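Local coordinates for protein Pre-mRNA-splicing factor SAD1 (Saccharomyces cerevisiae, PDB 4MSX) that promotes the assembly of newly made U4 snRNA into the U4/U6 snRNP and is required for pre-mRNA splicing, at residues A[326-334]-A[391-399]; A[371-382]-A[472-480]. All blocks are in the same frame, centred on the assembly; numbering follows the deposited sequence. Where two conformers were deposited one is given.

Contact 1: A[326-334]-A[391-399]. With ACT (acetate ion), chain C.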
loop_
_atom_site.group_PDB
_atom_site.type_symbol
_atom_site.label_atom_id
_atom_site.label_comp_id
_atom_site.label_asym_id
_atom_site.label_seq_id
_atom_site.Cartn_x
_atom_site.Cartn_y
_atom_site.Cartn_z
ATOM N N ASP A 326 20.737 2.022 -13.034
ATOM C CA ASP A 326 21.396 3.328 -13.078
ATOM C C ASP A 326 21.106 4.039 -14.401
ATOM O O ASP A 326 21.126 3.431 -15.420
ATOM C CB ASP A 326 22.906 3.161 -12.911
ATOM C CG ASP A 326 23.297 2.689 -11.504
ATOM O OD1 ASP A 326 22.795 3.259 -10.489
ATOM O OD2 ASP A 326 24.086 1.717 -11.424
ATOM N N LEU A 327 20.896 5.347 -14.365
ATOM C CA LEU A 327 20.547 6.075 -15.551
ATOM C C LEU A 327 21.808 6.749 -16.113
ATOM O O LEU A 327 22.752 7.037 -15.388
ATOM C CB LEU A 327 19.532 7.158 -15.218
ATOM C CG LEU A 327 18.209 6.524 -14.662
ATOM C CD1 LEU A 327 17.328 7.639 -14.097
ATOM C CD2 LEU A 327 17.474 5.711 -15.717
ATOM N N PRO A 328 21.798 7.034 -17.400
ATOM C CA PRO A 328 23.000 7.691 -17.932
ATOM C C PRO A 328 23.242 9.063 -17.267
ATOM O O PRO A 328 22.284 9.743 -16.843
ATOM C CB PRO A 328 22.711 7.793 -19.441
ATOM C CG PRO A 328 21.257 7.577 -19.611
ATOM C CD PRO A 328 20.756 6.793 -18.413
ATOM N N GLU A 329 24.514 9.475 -17.170
ATOM C CA GLU A 329 24.865 10.750 -16.528
ATOM C C GLU A 329 23.991 11.912 -17.020
ATOM O O GLU A 329 23.659 12.003 -18.191
ATOM C CB GLU A 329 26.352 11.084 -16.744
ATOM C CG GLU A 329 26.930 11.820 -15.545
ATOM C CD GLU A 329 28.388 12.198 -15.728
ATOM O OE1 GLU A 329 29.102 11.501 -16.486
ATOM O OE2 GLU A 329 28.819 13.198 -15.111
ATOM N N PHE A 330 23.555 12.761 -16.097
ATOM C CA PHE A 330 22.563 13.778 -16.437
ATOM C C PHE A 330 23.016 15.106 -15.874
ATOM O O PHE A 330 23.390 15.203 -14.686
ATOM C CB PHE A 330 21.184 13.422 -15.837
ATOM C CG PHE A 330 20.095 14.460 -16.108
ATOM C CD1 PHE A 330 19.389 14.421 -17.305
ATOM C CD2 PHE A 330 19.793 15.464 -15.172
ATOM C CE1 PHE A 330 18.400 15.370 -17.573
ATOM C CE2 PHE A 330 18.778 16.417 -15.427
ATOM C CZ PHE A 330 18.096 16.362 -16.642
ATOM N N SER A 331 22.947 16.146 -16.696
ATOM C CA SER A 331 23.284 17.490 -16.208
ATOM C C SER A 331 22.013 18.292 -15.925
ATOM O O SER A 331 21.237 18.582 -16.836
ATOM C CB SER A 331 24.148 18.284 -17.212
ATOM O OG SER A 331 24.217 19.635 -16.725
ATOM N N PRO A 332 21.814 18.693 -14.667
ATOM C CA PRO A 332 20.583 19.455 -14.397
ATOM C C PRO A 332 20.578 20.859 -15.017
ATOM O O PRO A 332 19.509 21.463 -15.053
ATOM C CB PRO A 332 20.544 19.561 -12.858
ATOM C CG PRO A 332 21.581 18.566 -12.349
ATOM C CD PRO A 332 22.619 18.461 -13.454
ATOM N N PHE A 333 21.715 21.330 -15.548
ATOM C CA PHE A 333 21.809 22.709 -16.013
ATOM C C PHE A 333 21.464 22.861 -17.509
ATOM O O PHE A 333 21.185 23.968 -17.985
ATOM C CB PHE A 333 23.205 23.232 -15.631
ATOM C CG PHE A 333 23.616 22.806 -14.235
ATOM C CD1 PHE A 333 23.011 23.375 -13.115
ATOM C CD2 PHE A 333 24.536 21.780 -14.045
ATOM C CE1 PHE A 333 23.349 22.966 -11.836
ATOM C CE2 PHE A 333 24.879 21.367 -12.770
ATOM C CZ PHE A 333 24.282 21.960 -11.662
ATOM N N GLU A 334 21.471 21.757 -18.239
ATOM C CA GLU A 334 21.074 21.776 -19.638
ATOM C C GLU A 334 19.558 21.973 -19.723
ATOM O O GLU A 334 18.779 21.334 -19.010
ATOM C CB GLU A 334 21.448 20.464 -20.321
ATOM C CG GLU A 334 22.886 20.044 -20.083
ATOM C CD GLU A 334 23.882 21.039 -20.662
ATOM O OE1 GLU A 334 23.794 21.321 -21.882
ATOM O OE2 GLU A 334 24.740 21.547 -19.894
ATOM N N LYS A 391 16.020 18.714 -6.559
ATOM C CA LYS A 391 16.195 19.617 -7.709
ATOM C C LYS A 391 17.209 19.109 -8.738
ATOM O O LYS A 391 17.028 19.269 -9.946
ATOM C CB LYS A 391 16.686 20.992 -7.222
ATOM C CG LYS A 391 16.737 22.022 -8.316
ATOM C CD LYS A 391 16.937 23.427 -7.690
ATOM C CE LYS A 391 16.687 24.548 -8.709
ATOM N NZ LYS A 391 16.627 25.921 -8.077
ATOM N N ASN A 392 18.317 18.538 -8.245
ATOM C CA ASN A 392 19.390 18.072 -9.115
ATOM C C ASN A 392 19.261 16.608 -9.567
ATOM O O ASN A 392 20.238 16.005 -10.017
ATOM C CB ASN A 392 20.720 18.290 -8.390
ATOM C CG ASN A 392 21.030 19.771 -8.268
ATOM O OD1 ASN A 392 20.847 20.495 -9.238
ATOM N ND2 ASN A 392 21.343 20.229 -7.067
ATOM N N ARG A 393 18.058 16.057 -9.450
ATOM C CA ARG A 393 17.835 14.635 -9.756
ATOM C C ARG A 393 18.009 14.329 -11.254
ATOM O O ARG A 393 17.937 15.219 -12.119
ATOM C CB ARG A 393 16.409 14.214 -9.344
ATOM C CG ARG A 393 15.345 14.750 -10.288
ATOM C CD ARG A 393 13.907 14.599 -9.678
ATOM N NE ARG A 393 12.890 15.147 -10.575
ATOM C CZ ARG A 393 12.630 16.450 -10.690
ATOM N NH1 ARG A 393 13.289 17.359 -9.942
ATOM N NH2 ARG A 393 11.696 16.841 -11.526
ATOM N N ASN A 394 18.234 13.052 -11.555
ATOM C CA ASN A 394 18.456 12.636 -12.933
ATOM C C ASN A 394 17.109 12.554 -13.667
ATOM O O ASN A 394 16.292 11.631 -13.411
ATOM C CB ASN A 394 19.190 11.285 -12.948
ATOM C CG ASN A 394 19.610 10.862 -14.348
ATOM O OD1 ASN A 394 18.857 11.021 -15.292
ATOM N ND2 ASN A 394 20.822 10.336 -14.473
ATOM N N GLN A 395 16.855 13.495 -14.582
ATOM C CA GLN A 395 15.551 13.530 -15.253
ATOM C C GLN A 395 15.531 12.902 -16.651
ATOM O O GLN A 395 14.668 13.234 -17.468
ATOM C CB GLN A 395 15.002 14.951 -15.304
ATOM C CG GLN A 395 14.892 15.572 -13.921
ATOM C CD GLN A 395 14.170 16.914 -13.980
ATOM O OE1 GLN A 395 13.076 16.993 -14.532
ATOM N NE2 GLN A 395 14.818 17.983 -13.479
ATOM N N THR A 396 16.437 11.950 -16.888
ATOM C CA THR A 396 16.468 11.220 -18.159
ATOM C C THR A 396 15.100 10.608 -18.403
ATOM O O THR A 396 14.490 9.996 -17.497
ATOM C CB THR A 396 17.561 10.117 -18.165
ATOM O OG1 THR A 396 18.843 10.701 -17.890
ATOM C CG2 THR A 396 17.608 9.392 -19.477
ATOM N N LEU A 397 14.596 10.763 -19.624
ATOM C CA LEU A 397 13.310 10.196 -19.976
ATOM C C LEU A 397 13.423 8.709 -20.244
ATOM O O LEU A 397 14.020 8.274 -21.244
ATOM C CB LEU A 397 12.700 10.929 -21.162
ATOM C CG LEU A 397 11.341 10.380 -21.619
ATOM C CD1 LEU A 397 10.356 10.476 -20.482
ATOM C CD2 LEU A 397 10.880 11.221 -22.822
ATOM N N VAL A 398 12.845 7.911 -19.345
ATOM C CA VAL A 398 12.885 6.459 -19.491
ATOM C C VAL A 398 11.673 5.954 -20.279
ATOM O O VAL A 398 10.497 6.089 -19.855
ATOM C CB VAL A 398 12.941 5.702 -18.085
ATOM C CG1 VAL A 398 12.936 4.199 -18.310
ATOM C CG2 VAL A 398 14.159 6.100 -17.304
ATOM N N GLU A 399 11.963 5.372 -21.437
ATOM C CA GLU A 399 10.925 4.878 -22.335
ATOM C C GLU A 399 10.616 3.402 -22.115
ATOM O O GLU A 399 11.521 2.581 -22.049
ATOM C CB GLU A 399 11.357 5.157 -23.788
ATOM C CG GLU A 399 11.438 6.694 -23.929
ATOM C CD GLU A 399 12.159 7.207 -25.144
ATOM O OE1 GLU A 399 12.193 8.460 -25.269
ATOM O OE2 GLU A 399 12.685 6.404 -25.945
HETATM C C ACT C . 21.945 10.513 -10.562
HETATM O O ACT C . 21.903 9.652 -9.625
HETATM O OXT ACT C . 22.283 10.127 -11.762
HETATM C CH3 ACT C . 21.576 11.938 -10.213
HETATM O O HOH W 1 21.180 11.334 -19.388
#
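F330 and N394 bring their CA atoms closest, 5.5 Å apart, where two largely irregular segments meet, and P332 and N392 come nearly as close; the end-to-end directions of the touching parts differ by 134°. An Asx turn at N394 organises one side: its OD1 accepts the backbone N of T396 at 3.0 Å, and T396 OG1 donates to the same oxygen, in the carbonyl plane on a lone pair. Both segments belong to the catalytically inactive ubiquitin-specific protease (USP) domain; 326-334 is part of the loop leaving strand 323-325, while 391-399 runs into strand 397-399.

The amide of N394 works at both ends, which suits asparagine to this place. With CG anti to the backbone N (chi1 -173°), ND2 reaches across to P328 O at 2.8 Å; the bond is fairly straight, 162° at the hydrogen, and lies close to the amide plane, but the donor stands above the carbonyl plane of P328. Since OD1 is held twice within its own segment, the flip of the amide is fixed.

F330 lays its ring over the backbone beyond N394, with Q395 N 3.4 Å above the ring plane and over its centre, while CZ touches Q395 CB. A flat aromatic ring fits here because it can cover a peptide without needing polar partners. L327 CD2 meets V398 CG2, a branched pair that is also covered by L350 of helix 347-350. Farther along, P332 CG rests near N392 O, and in an ST turn S331 OG accepts a hydrogen bond from F333 N. A water donates to both E329 O and T396 OG1, and N394 ND2 makes a second bond, to OXT of an acetate probably from the crystallisation liquor, at 3.1 Å.

Contact 2: A[371-382]-A[472-480]; sequences LPQFLIFHFNRF and ETFIQVWEK
Strands 374-379 and 472-480 form an antiparallel ladder inside the mixed sheet of the USP domain, flanked by strands 323-325 and 409-421. L375 with W478 and F377 with Q476 are hydrogen-bonded pairs, among their bonds W478 N to L375 O at 2.8 Å, and K480 N to Q373 O is the next toward that end; F374-E479, I376-V477 and H378-I475 are non-hydrogen-bonded pairs. Against strand 409-421, F474 and I475 both face V417 in a classic beta bulge; on this side F379 N donates to F474 O.

On the face of I376 and V477, branched side chains pack, I376 CG2 lying 4.0 Å from I475 CG2. The opposite face carries F377, whose CD2 and CE2 approach the pyrrole side of W478 obliquely, planes 53° apart. W478 NE1 donates to Q476 OE1 of its own strand, so the indole nitrogen is satisfied inside the buried sheet. T473 CG2 sits over the F379 ring, 4.0 Å from its centroid, a CH-pi contact.

H378 and F474 make an offset edge-to-face pair, the edge of H378 toward the face of F474, planes 80° apart, and F382 completes the aromatic cluster; H378 ND1 is hydrogen-bonded to T324 OG1. R381 bends at chi2 (-75°), bringing its guanidinium side-on to T473 O: NE at 2.9 Å and NH2 at 3.0 Å share that oxygen in the guanidinium plane, while E472 CG covers a face and NH1 hydrogen-bonds to T396 O and N394 O. At the other end K480 NZ donates to L371 O at 2.6 Å. Beyond the last backbone pairs, T473 O and L371 O are thus paired by flexible side chains rather than backbone N-H groups.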
loop_
_atom_site.group_PDB
_atom_site.type_symbol
_atom_site.label_atom_id
_atom_site.label_comp_id
_atom_site.label_asym_id
_atom_site.label_seq_id
_atom_site.Cartn_x
_atom_site.Cartn_y
_atom_site.Cartn_z
ATOM N N LEU A 371 14.711 -15.055 -11.754
ATOM C CA LEU A 371 13.753 -14.086 -12.234
ATOM C C LEU A 371 12.453 -14.362 -11.484
ATOM O O LEU A 371 11.864 -15.413 -11.638
ATOM C CB LEU A 371 13.568 -14.199 -13.747
ATOM C CG LEU A 371 14.695 -13.547 -14.562
ATOM C CD1 LEU A 371 14.566 -13.879 -16.025
ATOM C CD2 LEU A 371 14.679 -12.051 -14.369
ATOM N N PRO A 372 12.040 -13.429 -10.612
ATOM C CA PRO A 372 10.866 -13.667 -9.763
ATOM C C PRO A 372 9.564 -13.485 -10.509
ATOM O O PRO A 372 9.560 -12.849 -11.551
ATOM C CB PRO A 372 10.998 -12.574 -8.648
ATOM C CG PRO A 372 11.772 -11.457 -9.290
ATOM C CD PRO A 372 12.715 -12.139 -10.333
ATOM N N GLN A 373 8.454 -13.996 -9.959
ATOM C CA GLN A 373 7.147 -13.703 -10.521
ATOM C C GLN A 373 6.933 -12.158 -10.572
ATOM O O GLN A 373 6.325 -11.638 -11.518
ATOM C CB GLN A 373 6.029 -14.315 -9.635
ATOM C CG GLN A 373 4.671 -14.066 -10.197
ATOM C CD GLN A 373 4.426 -14.959 -11.448
ATOM O OE1 GLN A 373 5.262 -15.830 -11.790
ATOM N NE2 GLN A 373 3.314 -14.725 -12.145
ATOM N N PHE A 374 7.373 -11.438 -9.535
ATOM C CA PHE A 374 7.246 -9.955 -9.533
ATOM C C PHE A 374 8.637 -9.356 -9.479
ATOM O O PHE A 374 9.336 -9.529 -8.479
ATOM C CB PHE A 374 6.419 -9.470 -8.306
ATOM C CG PHE A 374 5.033 -9.970 -8.325
ATOM C CD1 PHE A 374 4.077 -9.336 -9.083
ATOM C CD2 PHE A 374 4.707 -11.169 -7.664
ATOM C CE1 PHE A 374 2.748 -9.822 -9.109
ATOM C CE2 PHE A 374 3.396 -11.703 -7.717
ATOM C CZ PHE A 374 2.424 -11.036 -8.450
ATOM N N LEU A 375 9.024 -8.685 -10.558
ATOM C CA LEU A 375 10.350 -8.065 -10.709
ATOM C C LEU A 375 10.136 -6.575 -10.523
ATOM O O LEU A 375 9.360 -5.945 -11.261
ATOM C CB LEU A 375 10.873 -8.393 -12.133
ATOM C CG LEU A 375 12.272 -7.900 -12.530
ATOM C CD1 LEU A 375 13.321 -8.357 -11.499
ATOM C CD2 LEU A 375 12.611 -8.428 -13.955
ATOM N N ILE A 376 10.785 -6.026 -9.493
ATOM C CA ILE A 376 10.589 -4.628 -9.114
ATOM C C ILE A 376 11.846 -3.843 -9.464
ATOM O O ILE A 376 12.951 -4.177 -8.980
ATOM C CB ILE A 376 10.342 -4.536 -7.585
ATOM C CG1 ILE A 376 9.207 -5.472 -7.188
ATOM C CG2 ILE A 376 10.041 -3.038 -7.193
ATOM C CD1 ILE A 376 8.968 -5.559 -5.614
ATOM N N PHE A 377 11.682 -2.820 -10.294
ATOM C CA PHE A 377 12.820 -1.991 -10.694
ATOM C C PHE A 377 12.744 -0.676 -9.958
ATOM O O PHE A 377 11.660 -0.138 -9.741
ATOM C CB PHE A 377 12.728 -1.605 -12.167
ATOM C CG PHE A 377 12.842 -2.784 -13.120
ATOM C CD1 PHE A 377 13.746 -3.805 -12.872
ATOM C CD2 PHE A 377 12.058 -2.830 -14.261
ATOM C CE1 PHE A 377 13.887 -4.885 -13.769
ATOM C CE2 PHE A 377 12.171 -3.928 -15.169
ATOM C CZ PHE A 377 13.061 -4.944 -14.908
ATOM N N HIS A 378 13.907 -0.126 -9.697
ATOM C CA HIS A 378 14.015 1.252 -9.175
ATOM C C HIS A 378 14.913 2.029 -10.159
ATOM O O HIS A 378 15.999 1.548 -10.506
ATOM C CB HIS A 378 14.706 1.189 -7.821
ATOM C CG HIS A 378 15.371 2.475 -7.391
ATOM N ND1 HIS A 378 16.695 2.523 -7.006
ATOM C CD2 HIS A 378 14.876 3.728 -7.222
ATOM C CE1 HIS A 378 16.999 3.766 -6.645
ATOM N NE2 HIS A 378 15.905 4.503 -6.721
ATOM N N PHE A 379 14.480 3.210 -10.578
ATOM C CA PHE A 379 15.315 4.060 -11.481
ATOM C C PHE A 379 16.045 5.040 -10.615
ATOM O O PHE A 379 15.420 5.782 -9.863
ATOM C CB PHE A 379 14.436 4.728 -12.512
ATOM C CG PHE A 379 13.726 3.703 -13.369
ATOM C CD1 PHE A 379 14.377 3.118 -14.466
ATOM C CD2 PHE A 379 12.477 3.231 -13.011
ATOM C CE1 PHE A 379 13.733 2.104 -15.221
ATOM C CE2 PHE A 379 11.834 2.214 -13.738
ATOM C CZ PHE A 379 12.459 1.661 -14.845
ATOM N N ASN A 380 17.373 5.052 -10.704
ATOM C CA ASN A 380 18.134 5.756 -9.665
ATOM C C ASN A 380 18.144 7.259 -9.942
ATOM O O ASN A 380 19.111 7.780 -10.481
ATOM C CB ASN A 380 19.551 5.222 -9.620
ATOM C CG ASN A 380 20.315 5.752 -8.413
ATOM O OD1 ASN A 380 19.709 6.329 -7.499
ATOM N ND2 ASN A 380 21.626 5.565 -8.398
ATOM N N ARG A 381 17.072 7.939 -9.584
ATOM C CA ARG A 381 16.936 9.386 -9.828
ATOM C C ARG A 381 17.797 10.279 -8.923
ATOM O O ARG A 381 18.280 11.344 -9.358
ATOM C CB ARG A 381 15.485 9.787 -9.578
ATOM C CG ARG A 381 14.457 9.014 -10.456
ATOM C CD ARG A 381 14.477 9.536 -11.916
ATOM N NE ARG A 381 13.578 8.760 -12.794
ATOM C CZ ARG A 381 13.491 8.965 -14.110
ATOM N NH1 ARG A 381 14.275 9.888 -14.717
ATOM N NH2 ARG A 381 12.649 8.242 -14.811
ATOM N N PHE A 382 17.927 9.882 -7.660
ATOM C CA PHE A 382 18.468 10.788 -6.628
ATOM C C PHE A 382 19.880 10.548 -6.211
ATOM O O PHE A 382 20.239 9.473 -5.758
ATOM C CB PHE A 382 17.662 10.636 -5.338
ATOM C CG PHE A 382 16.242 11.046 -5.483
ATOM C CD1 PHE A 382 15.925 12.276 -6.017
ATOM C CD2 PHE A 382 15.210 10.189 -5.109
ATOM C CE1 PHE A 382 14.615 12.681 -6.184
ATOM C CE2 PHE A 382 13.885 10.577 -5.259
ATOM C CZ PHE A 382 13.585 11.822 -5.818
ATOM N N GLU A 472 7.732 10.930 -14.698
ATOM C CA GLU A 472 9.015 10.441 -14.215
ATOM C C GLU A 472 8.876 9.148 -13.375
ATOM O O GLU A 472 8.623 9.233 -12.154
ATOM C CB GLU A 472 9.643 11.517 -13.375
ATOM C CG GLU A 472 11.103 11.260 -13.039
ATOM C CD GLU A 472 11.702 12.325 -12.114
ATOM O OE1 GLU A 472 11.808 13.496 -12.540
ATOM O OE2 GLU A 472 12.081 12.000 -10.955
ATOM N N THR A 473 9.109 8.001 -14.008
ATOM C CA THR A 473 9.003 6.707 -13.340
ATOM C C THR A 473 10.128 6.549 -12.300
ATOM O O THR A 473 11.308 6.927 -12.525
ATOM C CB THR A 473 8.999 5.513 -14.346
ATOM O OG1 THR A 473 8.807 4.313 -13.608
ATOM C CG2 THR A 473 10.355 5.418 -15.134
ATOM N N PHE A 474 9.763 6.043 -11.124
ATOM C CA PHE A 474 10.738 5.832 -10.048
ATOM C C PHE A 474 10.818 4.340 -9.679
ATOM O O PHE A 474 11.908 3.798 -9.515
ATOM C CB PHE A 474 10.299 6.640 -8.805
ATOM C CG PHE A 474 11.240 6.524 -7.631
ATOM C CD1 PHE A 474 12.532 7.045 -7.698
ATOM C CD2 PHE A 474 10.805 5.947 -6.432
ATOM C CE1 PHE A 474 13.398 6.951 -6.614
ATOM C CE2 PHE A 474 11.677 5.855 -5.336
ATOM C CZ PHE A 474 12.953 6.359 -5.407
ATOM N N ILE A 475 9.656 3.696 -9.472
ATOM C CA ILE A 475 9.599 2.273 -9.206
ATOM C C ILE A 475 8.557 1.616 -10.102
ATOM O O ILE A 475 7.489 2.177 -10.326
ATOM C CB ILE A 475 9.134 2.005 -7.711
ATOM C CG1 ILE A 475 10.320 2.094 -6.770
ATOM C CG2 ILE A 475 8.465 0.621 -7.585
ATOM C CD1 ILE A 475 9.851 2.202 -5.313
ATOM N N GLN A 476 8.851 0.423 -10.581
ATOM C CA GLN A 476 7.863 -0.320 -11.374
ATOM C C GLN A 476 7.784 -1.727 -10.897
ATOM O O GLN A 476 8.782 -2.293 -10.466
ATOM C CB GLN A 476 8.267 -0.416 -12.898
ATOM C CG GLN A 476 8.173 0.959 -13.558
ATOM C CD GLN A 476 8.607 0.918 -15.015
ATOM O OE1 GLN A 476 9.368 0.009 -15.434
ATOM N NE2 GLN A 476 8.091 1.862 -15.798
ATOM N N VAL A 477 6.605 -2.322 -11.086
ATOM C CA VAL A 477 6.450 -3.737 -10.735
ATOM C C VAL A 477 6.042 -4.426 -12.039
ATOM O O VAL A 477 5.090 -3.997 -12.667
ATOM C CB VAL A 477 5.334 -3.993 -9.698
ATOM C CG1 VAL A 477 5.127 -5.513 -9.468
ATOM C CG2 VAL A 477 5.673 -3.304 -8.329
ATOM N N TRP A 478 6.820 -5.425 -12.428
ATOM C CA TRP A 478 6.561 -6.213 -13.664
ATOM C C TRP A 478 6.199 -7.625 -13.256
ATOM O O TRP A 478 6.799 -8.174 -12.306
ATOM C CB TRP A 478 7.829 -6.248 -14.529
ATOM C CG TRP A 478 8.150 -4.921 -15.137
ATOM C CD1 TRP A 478 8.749 -3.854 -14.499
ATOM C CD2 TRP A 478 7.862 -4.474 -16.475
ATOM N NE1 TRP A 478 8.856 -2.796 -15.368
ATOM C CE2 TRP A 478 8.354 -3.163 -16.592
ATOM C CE3 TRP A 478 7.292 -5.094 -17.619
ATOM C CZ2 TRP A 478 8.252 -2.413 -17.789
ATOM C CZ3 TRP A 478 7.201 -4.356 -18.798
ATOM C CH2 TRP A 478 7.672 -3.032 -18.867
ATOM N N GLU A 479 5.244 -8.243 -13.972
ATOM C CA GLU A 479 4.789 -9.559 -13.586
ATOM C C GLU A 479 5.093 -10.564 -14.730
ATOM O O GLU A 479 4.842 -10.275 -15.909
ATOM C CB GLU A 479 3.270 -9.582 -13.347
ATOM C CG GLU A 479 2.789 -10.975 -12.949
ATOM C CD GLU A 479 1.318 -11.019 -12.477
ATOM O OE1 GLU A 479 0.519 -10.106 -12.845
ATOM O OE2 GLU A 479 0.979 -11.981 -11.736
ATOM N N LYS A 480 5.664 -11.684 -14.350
ATOM C CA LYS A 480 6.181 -12.655 -15.325
ATOM C C LYS A 480 4.981 -13.332 -15.996
ATOM O O LYS A 480 3.971 -13.609 -15.341
ATOM C CB LYS A 480 7.098 -13.672 -14.626
ATOM C CG LYS A 480 7.557 -14.868 -15.493
ATOM C CD LYS A 480 8.938 -15.353 -15.054
ATOM C CE LYS A 480 8.909 -16.191 -13.833
ATOM N NZ LYS A 480 10.297 -16.549 -13.401
#

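In the fold
From the N terminus, the chain leaves strand 323-325 into 326-334, the first half of contact 1, then passes through strand 344-346 and helix 347-350 before reaching 371-382, the first half of contact 2. It returns to close contact 1 at 391-399, and closes contact 2 at 472-480, near the C terminus. The two closures therefore cross rather than nest. They also touch: N394 N lies 2.8 Å from R381 O, probably hydrogen-bonded, and R393 NE forms a salt bridge with E472 OE1. Contact 1 joins the loop after strand 323-325 to the approach of strand 397-399; contact 2 joins two neighbouring strands of the mixed sheet.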